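Local structure of DUF4847 domain-containing protein (Bacteroides vulgatus, 4ZGF) at residues A[28-31]-A[32-36]; A[51-54]-A[55-58]; A[99-102]-A[103-106]. The protein is of unknown function, binds calcium ions and, with a probable lipocalin-like fold of the calycin type, may hold small ligands. All coordinates share one frame; numbering follows the deposited sequence.

Contact 1 of 3, residues A[28-31]-A[32-36]; sequences EPKY and NAMAH
P29 and A33 join the end of strand 26-29 to the first turn of helix 30-35 through a backbone bond, A33 N to P29 O, of 2.9 Å. Two more i to i+4 bonds follow, from M34 N to K30 O and from A35 N to Y31 O, with N-H...O angles of 152° and 156°. P29 therefore occupies the N-cap position, and its carbonyl is the first acceptor of the helix.

The apolar part of the contact is a Met-aromatic pair between selenomethionine M34 and Y31. Their side chains run alongside each other in the same direction, and the SE atom of M34 sits 5.2 Å from the centroid of the Y31 ring, at its edge. The methyl CE of M34 approaches CE1 of Y31 to 3.7 Å, obliquely to the ring. M34 reaches this place because CG is anti to its backbone N (chi1 -170°), while a bend at chi3 turns the methyl back to the tyrosine. CG of K30 lies 4.0 Å above the plane of the Y31 ring, over its centre, so the first part of the lysine chain lies on one face.

The polar contacts lie at the C-terminal end and on the flanks. Beyond the last turn, ND1 of H36 donates to N32 O at 3.0 Å, with the acceptor near the imidazole plane. The amide ND2 of N32 is hydrogen-bonded to D15. K30 NZ gives a weak bond to Y31 OH at 3.3 Å, but its stronger partner is OE2 of E104, and Y31 OH is hydrogen-bonded to OE1 of the same carboxylate.

The chemistry implies an apolar Y31-M34 edge beside a polar end, where K30 and Y31 meet the two oxygens of one carboxylate; the ammonium group would probably stabilise that carboxylate as an anion.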
# COMPACT_ATOMS: atom_id res chain seq x y z
N GLU A 28 11.07 -7.82 -2.79
CA GLU A 28 11.92 -6.89 -3.51
C GLU A 28 11.18 -5.58 -3.72
O GLU A 28 10.12 -5.60 -4.36
CB GLU A 28 12.36 -7.48 -4.85
CG GLU A 28 13.34 -6.58 -5.63
CD GLU A 28 13.74 -7.06 -7.02
OE1 GLU A 28 13.52 -8.25 -7.38
OE2 GLU A 28 14.34 -6.24 -7.76
N PRO A 29 11.69 -4.46 -3.22
CA PRO A 29 10.96 -3.18 -3.35
C PRO A 29 11.09 -2.65 -4.77
O PRO A 29 12.17 -2.30 -5.22
CB PRO A 29 11.67 -2.27 -2.33
CG PRO A 29 13.08 -2.81 -2.29
CD PRO A 29 12.95 -4.30 -2.45
N LYS A 30 9.96 -2.55 -5.48
CA LYS A 30 9.94 -2.28 -6.91
C LYS A 30 10.56 -0.93 -7.27
O LYS A 30 11.44 -0.87 -8.14
CB LYS A 30 8.48 -2.32 -7.39
CG LYS A 30 8.31 -1.98 -8.84
CD LYS A 30 6.86 -2.10 -9.32
CE LYS A 30 6.71 -1.66 -10.75
NZ LYS A 30 5.30 -1.85 -11.20
N TYR A 31 10.06 0.15 -6.67
CA TYR A 31 10.50 1.48 -7.13
C TYR A 31 11.84 1.88 -6.52
O TYR A 31 12.62 2.56 -7.18
CB TYR A 31 9.38 2.50 -6.92
CG TYR A 31 8.23 2.23 -7.88
CD1 TYR A 31 8.41 2.45 -9.23
CD2 TYR A 31 7.02 1.70 -7.45
CE1 TYR A 31 7.40 2.20 -10.15
CE2 TYR A 31 5.99 1.44 -8.35
CZ TYR A 31 6.18 1.69 -9.70
OH TYR A 31 5.21 1.43 -10.65
N ASN A 32 12.14 1.42 -5.29
CA ASN A 32 13.49 1.63 -4.79
C ASN A 32 14.51 0.85 -5.63
O ASN A 32 15.60 1.38 -5.90
CB ASN A 32 13.57 1.26 -3.31
CG ASN A 32 12.98 2.35 -2.43
OD1 ASN A 32 13.64 3.38 -2.17
ND2 ASN A 32 11.75 2.16 -1.98
N ALA A 33 14.17 -0.36 -6.06
CA ALA A 33 15.07 -1.09 -6.98
C ALA A 33 15.19 -0.35 -8.29
O ALA A 33 16.29 -0.21 -8.86
CB ALA A 33 14.62 -2.50 -7.20
N MSE A 34 14.07 0.15 -8.83
CA MSE A 34 14.12 0.88 -10.10
C MSE A 34 15.03 2.07 -10.02
O MSE A 34 15.79 2.35 -10.95
CB MSE A 34 12.69 1.29 -10.51
CG MSE A 34 12.67 1.84 -11.93
SE MSE A 34 10.86 2.44 -12.43
CE MSE A 34 9.99 0.73 -12.32
N ALA A 35 14.96 2.81 -8.90
CA ALA A 35 15.80 4.00 -8.70
C ALA A 35 17.29 3.67 -8.62
O ALA A 35 18.13 4.56 -8.73
CB ALA A 35 15.36 4.75 -7.45
N HIS A 36 17.62 2.39 -8.42
CA HIS A 36 19.00 1.90 -8.41
C HIS A 36 19.36 1.07 -9.63
O HIS A 36 20.40 0.43 -9.66
CB HIS A 36 19.29 1.16 -7.10
CG HIS A 36 19.35 2.12 -5.93
ND1 HIS A 36 18.22 2.70 -5.40
CD2 HIS A 36 20.38 2.75 -5.32
CE1 HIS A 36 18.55 3.55 -4.44
NE2 HIS A 36 19.86 3.62 -4.39

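Contact 2 of 3, residues A[51-54]-A[55-58]. With ACT (acetate ion), chain J.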
# COMPACT_ATOMS: atom_id res chain seq x y z
N ASP A 51 8.89 9.65 -5.71
CA ASP A 51 8.33 10.90 -5.22
C ASP A 51 6.82 10.90 -5.34
O ASP A 51 6.09 11.39 -4.46
CB ASP A 51 9.00 12.07 -5.90
CG ASP A 51 8.60 13.39 -5.30
OD1 ASP A 51 8.67 13.55 -4.07
OD2 ASP A 51 8.14 14.25 -6.06
N ILE A 52 6.30 10.32 -6.43
CA ILE A 52 4.84 10.23 -6.60
C ILE A 52 4.20 9.32 -5.54
O ILE A 52 3.28 9.72 -4.82
CB ILE A 52 4.47 9.77 -8.02
CG1 ILE A 52 4.82 10.88 -9.03
CG2 ILE A 52 3.01 9.37 -8.10
CD1 ILE A 52 4.83 10.45 -10.47
N ILE A 53 4.69 8.08 -5.43
CA ILE A 53 3.99 7.12 -4.56
C ILE A 53 4.18 7.45 -3.09
O ILE A 53 3.35 7.10 -2.26
CB ILE A 53 4.35 5.65 -4.86
CG1 ILE A 53 5.76 5.30 -4.40
CG2 ILE A 53 4.05 5.34 -6.31
CD1 ILE A 53 6.13 3.83 -4.56
N HIS A 54 5.26 8.17 -2.74
CA HIS A 54 5.42 8.59 -1.37
C HIS A 54 4.32 9.56 -0.92
O HIS A 54 4.07 9.69 0.29
CB HIS A 54 6.78 9.22 -1.12
CG HIS A 54 7.90 8.24 -1.18
ND1 HIS A 54 9.19 8.65 -1.36
CD2 HIS A 54 7.95 6.89 -1.03
CE1 HIS A 54 10.00 7.62 -1.32
NE2 HIS A 54 9.29 6.54 -1.13
N GLY A 55 3.68 10.24 -1.87
CA GLY A 55 2.52 11.06 -1.57
C GLY A 55 1.24 10.30 -1.32
O GLY A 55 0.22 10.92 -0.98
N PHE A 56 1.24 8.98 -1.49
CA PHE A 56 0.03 8.18 -1.34
C PHE A 56 -0.14 7.77 0.12
O PHE A 56 0.77 7.24 0.75
CB PHE A 56 0.08 6.92 -2.20
CG PHE A 56 0.08 7.13 -3.69
CD1 PHE A 56 0.09 8.37 -4.29
CD2 PHE A 56 0.03 6.01 -4.52
CE1 PHE A 56 0.08 8.49 -5.67
CE2 PHE A 56 -0.02 6.15 -5.89
CZ PHE A 56 -0.00 7.39 -6.48
N ASN A 57 -1.34 8.01 0.66
CA ASN A 57 -1.61 7.65 2.05
C ASN A 57 -3.09 7.28 2.21
O ASN A 57 -3.94 7.62 1.37
CB ASN A 57 -1.14 8.77 3.01
CG ASN A 57 -1.81 10.09 2.78
OD1 ASN A 57 -2.91 10.33 3.25
ND2 ASN A 57 -1.18 10.95 2.02
N ILE A 58 -3.35 6.56 3.29
CA ILE A 58 -4.68 6.07 3.60
C ILE A 58 -4.86 6.06 5.11
O ILE A 58 -3.93 5.76 5.85
CB ILE A 58 -4.91 4.66 2.96
CG1 ILE A 58 -6.37 4.18 3.10
CG2 ILE A 58 -3.92 3.64 3.48
CD1 ILE A 58 -6.69 3.00 2.20
C ACT J . 10.81 11.59 -1.95
O ACT J . 11.01 12.84 -1.97
OXT ACT J . 9.73 11.23 -1.83
CH3 ACT J . 11.96 10.61 -2.06
O HOH W 1 1.90 10.56 1.99
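F56 folds its ring back under CA of I53 because its CG is anti to its own carbonyl carbon (chi1 -66°); chi1 of I53, which sets CG1 between the backbone N and the carbonyl carbon, only places CG2 near CE2 of F56, at 4.2 Å. CA of I53 lies 4.0 Å from the centroid of the F56 ring and 9° off its normal, a CH-pi contact over one face. I52 runs alongside the ring, its CG2 3.9 Å from CE1 of F56.

G55 N donates to I52 O at 3.0 Å, and F56 N to I53 O at 2.9 Å, each donor standing well above the carbonyl plane. Such i to i+3 bonds in place of i to i+4 bonds mark a tightened turn at the C-terminal end of a helix, here before the chain enters a strand. A water bridges H54 O and ND2 of N57. ND1 of H54 donates to OXT of an acetate ion at 2.7 Å, almost straight at 171°; the acetate probably comes from the crystallisation liquor.

The turn links helix 40-54 to strand 57-60, and F56 is enclosed there by V13 of strand 11-21, I70 of strand 65-70 and helix 100-111, where F105 meets its ring edge-to-face.

Contact 3 of 3, residues A[99-102]-A[103-106]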
# COMPACT_ATOMS: atom_id res chain seq x y z
N THR A 99 -4.53 7.59 -13.06
CA THR A 99 -3.13 7.72 -13.53
C THR A 99 -2.55 6.31 -13.45
O THR A 99 -3.10 5.44 -12.80
CB THR A 99 -2.29 8.64 -12.66
OG1 THR A 99 -2.10 7.98 -11.40
CG2 THR A 99 -2.91 9.99 -12.46
N SER A 100 -1.39 6.11 -14.04
CA SER A 100 -0.77 4.78 -14.01
C SER A 100 -0.49 4.34 -12.56
O SER A 100 -0.80 3.22 -12.15
CB SER A 100 0.51 4.77 -14.85
OG SER A 100 1.45 5.68 -14.32
N TYR A 101 0.11 5.23 -11.77
CA TYR A 101 0.44 4.90 -10.39
C TYR A 101 -0.81 4.74 -9.54
O TYR A 101 -0.86 3.88 -8.66
CB TYR A 101 1.40 5.91 -9.77
CG TYR A 101 2.69 6.04 -10.54
CD1 TYR A 101 3.65 5.04 -10.45
CD2 TYR A 101 2.92 7.12 -11.40
CE1 TYR A 101 4.84 5.13 -11.16
CE2 TYR A 101 4.10 7.21 -12.12
CZ TYR A 101 5.05 6.20 -11.98
OH TYR A 101 6.26 6.21 -12.70
N ASN A 102 -1.82 5.57 -9.78
CA ASN A 102 -3.08 5.39 -9.05
C ASN A 102 -3.65 4.01 -9.32
O ASN A 102 -4.16 3.35 -8.41
CB ASN A 102 -4.13 6.42 -9.47
CG ASN A 102 -3.93 7.80 -8.89
OD1 ASN A 102 -2.99 8.05 -8.12
ND2 ASN A 102 -4.85 8.70 -9.21
N ASN A 103 -3.65 3.61 -10.58
CA ASN A 103 -4.25 2.33 -10.96
C ASN A 103 -3.51 1.18 -10.26
O ASN A 103 -4.13 0.24 -9.78
CB ASN A 103 -4.19 2.16 -12.48
CG ASN A 103 -4.96 3.23 -13.26
OD1 ASN A 103 -5.72 4.01 -12.70
ND2 ASN A 103 -4.70 3.31 -14.56
N GLU A 104 -2.18 1.28 -10.18
CA GLU A 104 -1.38 0.27 -9.51
C GLU A 104 -1.75 0.18 -8.00
O GLU A 104 -1.89 -0.91 -7.43
CB GLU A 104 0.09 0.58 -9.72
CG GLU A 104 1.02 -0.46 -9.17
CD GLU A 104 2.47 -0.18 -9.49
OE1 GLU A 104 2.83 0.97 -9.83
OE2 GLU A 104 3.27 -1.10 -9.40
N PHE A 105 -1.88 1.35 -7.37
CA PHE A 105 -2.24 1.40 -5.95
C PHE A 105 -3.64 0.84 -5.70
O PHE A 105 -3.87 0.03 -4.79
CB PHE A 105 -2.13 2.85 -5.47
CG PHE A 105 -2.49 3.05 -4.04
CD1 PHE A 105 -1.59 2.79 -3.03
CD2 PHE A 105 -3.80 3.43 -3.67
CE1 PHE A 105 -1.91 3.00 -1.69
CE2 PHE A 105 -4.12 3.63 -2.34
CZ PHE A 105 -3.17 3.41 -1.35
N ILE A 106 -4.60 1.30 -6.50
CA ILE A 106 -5.99 0.87 -6.34
C ILE A 106 -6.11 -0.64 -6.56
O ILE A 106 -6.81 -1.32 -5.81
CB ILE A 106 -6.91 1.69 -7.29
CG1 ILE A 106 -6.97 3.15 -6.82
CG2 ILE A 106 -8.31 1.11 -7.36
CD1 ILE A 106 -7.47 4.11 -7.92
O HOH W 2 1.75 3.18 -7.80
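N103, E104, F105 and I106 donate in turn to the carbonyls of T99, S100, Y101 and N102, four i to i+4 bonds of 2.8 to 3.1 Å that define the opening of helix 100-111. T99 is the N-cap: its OG1 accepts from N102 N at 2.9 Å with an N-H...O angle of 159°. Q71 bonds through OE1 to OG1 of T99 and through its carbonyl to ND2 of N102, so one residue outside the helix holds both partners of the cap.

Among the side chains, Y101 and E104 lie side by side, with ring and carboxylate planes 24° apart and CD1 of Y101 4.2 Å from OE1 of E104. With CG anti to the backbone N (chi1 -175°) and the chain straight beyond it, the glutamate extends its carboxylate alongside the Y101 ring; that group is otherwise held by Y31 and K30. A water donates to both Y101 O, at 2.8 Å, and E104 OE1, at 3.2 Å, and lies at the tyrosine ring edge in its plane. I106 lays CG1 against N102 O at 3.2 Å, beside the backbone bond that ends on the same oxygen.

This first part of the helix is fitted between neighbours: Y101 packs on A49 and I52 of helix 40-54, N102, F105 and I106 on I70 of strand 65-70, and F105 and E104 on V13 and F16 of strand 11-21.

Overall arrangement
From the N terminus, contact 1 comes first, at the passage from strand 26-29 into helix 30-35; contact 2 follows where helix 40-54 turns into strand 57-60, and contact 3 opens helix 100-111. Each closes only a tight local turn, and the three lie in series, neither nested nor crossed. In space they converge: CD2 of Y31 meets CD1 of I53 at 3.7 Å, joining contacts 1 and 2, whose centres are about 15 Å apart. Contacts 1 and 3 also pack where OH of Y31 lies 3.8 Å from CE1 of Y101. Between contacts 2 and 3, I52 CD1 packs on Y101 CE2 at 3.7 Å. Together they tie three helices to the antiparallel sheet.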